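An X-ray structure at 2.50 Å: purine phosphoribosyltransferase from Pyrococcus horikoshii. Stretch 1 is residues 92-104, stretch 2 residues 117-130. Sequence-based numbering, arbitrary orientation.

Stretch 1 (92-104) VSDTGKTLEVVIE
Stretch 2 (117-130) ACLAMKPWTSVVPD

Stretch 1 runs from a short strand (Val92-Ser93) through a loop into a helix beginning at Lys97, with Gly96 as N-cap; in stretch 2, Ala120-Met121 pair parallel with that strand, and a turn and a loop follow. Cys118 (chi1 m) points toward stretch 1, its SG 4.3 Å from Leu99 CD1. The chain turns a corner at Leu119, and Ala120 pairs with Val92 (CA-CA 4.6 Å). Its O accepts from Ser93 N at 2.9 Å, while its small CB lies 3.9 Å from CG2 of Val92 (chi1 p) on their shared face. Met121 pairs with Ser93 (CA-CA 4.4 Å) on the other face, its chi1 p side chain leading away.

Lys122 (phi/psi -111/136) closes the ladder: its N donates to Ser93 O at 2.9 Å. Its long chain, m then t throughout, brings NZ 3.0 Å from Asp94 OD1 in a salt bridge. Lys122 also opens a type I turn ending at Thr125, whose N bonds Lys122 O at 3.0 Å. Within it, Trp124 (chi1 p, chi2 77°) presents its ring edge, and NE1 donates to Asp94 OD2 at 2.9 Å, so the carboxylate of Asp94 (chi1 t) serves both side chains.

Thr125 (chi1 t) suits its place by both giving and accepting: OG1 donates to Ser93 OG at 2.8 Å and accepts from Val127 N at 3.1 Å. Ser93 OG (chi1 t) passes the chain on to Val127 O at 2.7 Å. Ser126 N donates to Thr95 O at 2.9 Å; its OG (chi1 p) lies 2.8 Å from Glu100 OE1. Gly96, at phi/psi 88/6, has no CB, which would clash with Ser126 OG and Val127 N. Val127 (-139/91, chi1 t) points its branched side chain at the helix, with CG1 3.7 Å from Leu99 CD1 and CG2 3.5 Å from Glu100 CG. Pro129 CG finally packs 3.7 Å from Ser93 CB.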

# COMPACT_ATOMS: atom_id res chain seq x y z
N VAL G 92 28.03 -29.89 -2.57
CA VAL G 92 28.70 -30.73 -3.56
C VAL G 92 29.69 -31.71 -2.92
O VAL G 92 30.32 -31.45 -1.91
CB VAL G 92 29.44 -29.81 -4.54
CG1 VAL G 92 30.53 -29.03 -3.80
CG2 VAL G 92 30.08 -30.64 -5.64
N SER G 93 29.77 -32.90 -3.55
CA SER G 93 30.70 -33.91 -3.07
C SER G 93 31.98 -33.90 -3.91
O SER G 93 32.07 -34.48 -4.98
CB SER G 93 30.02 -35.27 -3.22
OG SER G 93 30.63 -36.21 -2.33
N ASP G 94 33.00 -33.17 -3.40
CA ASP G 94 34.24 -33.06 -4.16
C ASP G 94 35.16 -34.26 -3.93
O ASP G 94 35.33 -35.12 -4.77
CB ASP G 94 34.96 -31.77 -3.77
CG ASP G 94 35.93 -31.41 -4.88
OD1 ASP G 94 36.28 -30.23 -4.97
OD2 ASP G 94 36.32 -32.29 -5.64
N THR G 95 35.79 -34.28 -2.74
CA THR G 95 36.62 -35.44 -2.41
C THR G 95 35.88 -36.43 -1.51
O THR G 95 36.22 -37.60 -1.42
CB THR G 95 37.90 -34.96 -1.73
OG1 THR G 95 37.56 -34.28 -0.52
CG2 THR G 95 38.65 -33.99 -2.65
N GLY G 96 34.84 -35.93 -0.85
CA GLY G 96 34.05 -36.76 0.05
C GLY G 96 34.66 -36.73 1.43
O GLY G 96 34.23 -37.44 2.35
N LYS G 97 35.66 -35.89 1.57
CA LYS G 97 36.37 -35.73 2.82
C LYS G 97 35.41 -35.33 3.94
O LYS G 97 35.28 -36.04 4.93
CB LYS G 97 37.46 -34.66 2.62
CG LYS G 97 38.42 -34.47 3.77
CD LYS G 97 39.38 -33.31 3.47
CE LYS G 97 38.62 -32.01 3.20
NZ LYS G 97 39.52 -30.88 2.81
N THR G 98 34.72 -34.20 3.76
CA THR G 98 33.79 -33.70 4.77
C THR G 98 32.64 -34.66 5.03
O THR G 98 32.27 -34.91 6.18
CB THR G 98 33.21 -32.34 4.36
OG1 THR G 98 34.27 -31.40 4.15
CG2 THR G 98 32.29 -31.81 5.45
N LEU G 99 32.07 -35.20 3.96
CA LEU G 99 30.95 -36.12 4.09
C LEU G 99 31.27 -37.35 4.95
O LEU G 99 30.46 -37.75 5.78
CB LEU G 99 30.45 -36.54 2.71
CG LEU G 99 29.58 -35.48 2.02
CD1 LEU G 99 29.17 -35.93 0.63
CD2 LEU G 99 28.36 -35.23 2.87
N GLU G 100 32.44 -37.94 4.77
CA GLU G 100 32.79 -39.11 5.57
C GLU G 100 32.83 -38.77 7.06
O GLU G 100 32.38 -39.56 7.89
CB GLU G 100 34.14 -39.70 5.12
CG GLU G 100 34.03 -40.45 3.81
CD GLU G 100 35.32 -41.17 3.41
OE1 GLU G 100 35.32 -41.81 2.34
OE2 GLU G 100 36.31 -41.08 4.17
N VAL G 101 33.34 -37.59 7.40
CA VAL G 101 33.39 -37.18 8.79
C VAL G 101 31.96 -37.04 9.33
O VAL G 101 31.67 -37.43 10.46
CB VAL G 101 34.10 -35.83 8.96
CG1 VAL G 101 34.13 -35.44 10.42
CG2 VAL G 101 35.51 -35.92 8.40
N VAL G 102 31.08 -36.47 8.51
CA VAL G 102 29.68 -36.27 8.90
C VAL G 102 28.91 -37.58 9.02
O VAL G 102 28.04 -37.70 9.88
CB VAL G 102 28.95 -35.34 7.89
CG1 VAL G 102 27.50 -35.18 8.29
CG2 VAL G 102 29.63 -34.00 7.85
N ILE G 103 29.23 -38.56 8.18
CA ILE G 103 28.53 -39.84 8.26
C ILE G 103 28.91 -40.57 9.54
O ILE G 103 28.18 -41.43 10.01
CB ILE G 103 28.86 -40.73 7.05
CG1 ILE G 103 28.42 -40.03 5.76
CG2 ILE G 103 28.15 -42.07 7.17
CD1 ILE G 103 28.70 -40.81 4.51
N GLU G 104 30.06 -40.22 10.11
CA GLU G 104 30.52 -40.84 11.34
C GLU G 104 29.89 -40.20 12.57
O GLU G 104 29.74 -40.85 13.61
CB GLU G 104 32.05 -40.76 11.44
CG GLU G 104 32.78 -41.83 10.64
CD GLU G 104 32.67 -43.21 11.27
OE1 GLU G 104 33.04 -44.21 10.60
OE2 GLU G 104 32.24 -43.30 12.45
N ALA G 117 22.16 -36.22 0.08
CA ALA G 117 21.71 -35.39 -1.03
C ALA G 117 22.64 -34.20 -1.24
O ALA G 117 23.03 -33.53 -0.28
CB ALA G 117 20.29 -34.91 -0.78
N CYS G 118 22.98 -33.95 -2.50
CA CYS G 118 23.87 -32.86 -2.86
C CYS G 118 23.40 -32.21 -4.15
O CYS G 118 22.71 -32.83 -4.95
CB CYS G 118 25.30 -33.37 -3.09
SG CYS G 118 26.17 -33.90 -1.61
N LEU G 119 23.79 -30.96 -4.35
CA LEU G 119 23.43 -30.28 -5.57
C LEU G 119 24.26 -30.87 -6.71
O LEU G 119 23.75 -31.11 -7.80
CB LEU G 119 23.72 -28.79 -5.44
CG LEU G 119 22.90 -28.03 -4.41
CD1 LEU G 119 23.44 -26.60 -4.26
CD2 LEU G 119 21.43 -28.02 -4.87
N ALA G 120 25.54 -31.10 -6.43
CA ALA G 120 26.46 -31.64 -7.43
C ALA G 120 27.52 -32.54 -6.82
O ALA G 120 27.72 -32.58 -5.61
CB ALA G 120 27.13 -30.50 -8.18
N MET G 121 28.21 -33.28 -7.69
CA MET G 121 29.28 -34.17 -7.26
C MET G 121 30.36 -34.19 -8.31
O MET G 121 30.12 -33.91 -9.49
CB MET G 121 28.77 -35.60 -7.05
CG MET G 121 28.54 -36.38 -8.34
SD MET G 121 29.43 -37.97 -8.41
CE MET G 121 29.85 -38.01 -10.15
N LYS G 122 31.57 -34.52 -7.88
CA LYS G 122 32.70 -34.61 -8.79
C LYS G 122 33.09 -36.09 -8.90
O LYS G 122 33.14 -36.80 -7.90
CB LYS G 122 33.84 -33.73 -8.28
CG LYS G 122 33.52 -32.25 -8.45
CD LYS G 122 34.45 -31.35 -7.69
CE LYS G 122 34.25 -29.90 -8.09
NZ LYS G 122 35.23 -29.00 -7.44
N PRO G 123 33.35 -36.56 -10.14
CA PRO G 123 33.72 -37.94 -10.50
C PRO G 123 34.58 -38.75 -9.53
O PRO G 123 34.35 -39.95 -9.34
CB PRO G 123 34.39 -37.76 -11.85
CG PRO G 123 33.63 -36.63 -12.45
CD PRO G 123 33.52 -35.66 -11.29
N TRP G 124 35.57 -38.12 -8.93
CA TRP G 124 36.48 -38.82 -8.04
C TRP G 124 36.09 -38.97 -6.59
O TRP G 124 36.70 -39.76 -5.86
CB TRP G 124 37.84 -38.13 -8.08
CG TRP G 124 37.75 -36.66 -7.89
CD1 TRP G 124 37.56 -36.00 -6.72
CD2 TRP G 124 37.82 -35.66 -8.91
NE1 TRP G 124 37.50 -34.65 -6.94
CE2 TRP G 124 37.66 -34.41 -8.28
CE3 TRP G 124 38.00 -35.70 -10.30
CZ2 TRP G 124 37.67 -33.21 -8.99
CZ3 TRP G 124 38.01 -34.50 -11.01
CH2 TRP G 124 37.84 -33.27 -10.35
N THR G 125 35.08 -38.23 -6.15
CA THR G 125 34.63 -38.28 -4.76
C THR G 125 34.61 -39.69 -4.17
O THR G 125 34.34 -40.67 -4.87
CB THR G 125 33.21 -37.69 -4.63
OG1 THR G 125 32.84 -37.67 -3.25
CG2 THR G 125 32.22 -38.54 -5.40
N SER G 126 34.89 -39.79 -2.88
CA SER G 126 34.88 -41.08 -2.20
C SER G 126 33.50 -41.32 -1.59
O SER G 126 33.27 -42.34 -0.94
CB SER G 126 35.94 -41.10 -1.09
OG SER G 126 35.58 -40.24 -0.02
N VAL G 127 32.59 -40.37 -1.79
CA VAL G 127 31.23 -40.47 -1.28
C VAL G 127 30.23 -39.98 -2.32
O VAL G 127 29.90 -38.79 -2.38
CB VAL G 127 31.03 -39.66 0.02
CG1 VAL G 127 29.55 -39.58 0.36
CG2 VAL G 127 31.78 -40.31 1.17
N VAL G 128 29.75 -40.91 -3.14
CA VAL G 128 28.78 -40.59 -4.17
C VAL G 128 27.46 -40.31 -3.46
O VAL G 128 27.03 -41.07 -2.59
CB VAL G 128 28.57 -41.77 -5.14
CG1 VAL G 128 27.53 -41.41 -6.20
CG2 VAL G 128 29.89 -42.14 -5.79
N PRO G 129 26.81 -39.19 -3.81
CA PRO G 129 25.54 -38.85 -3.16
C PRO G 129 24.43 -39.79 -3.63
O PRO G 129 24.42 -40.24 -4.77
CB PRO G 129 25.30 -37.40 -3.62
CG PRO G 129 26.70 -36.88 -3.86
CD PRO G 129 27.32 -38.04 -4.58
N ASP G 130 23.50 -40.11 -2.73
CA ASP G 130 22.41 -40.98 -3.13
C ASP G 130 21.52 -40.22 -4.10
O ASP G 130 20.87 -40.82 -4.95
CB ASP G 130 21.63 -41.44 -1.90
CG ASP G 130 22.49 -42.23 -0.95
OD1 ASP G 130 23.02 -41.64 0.02
OD2 ASP G 130 22.68 -43.45 -1.19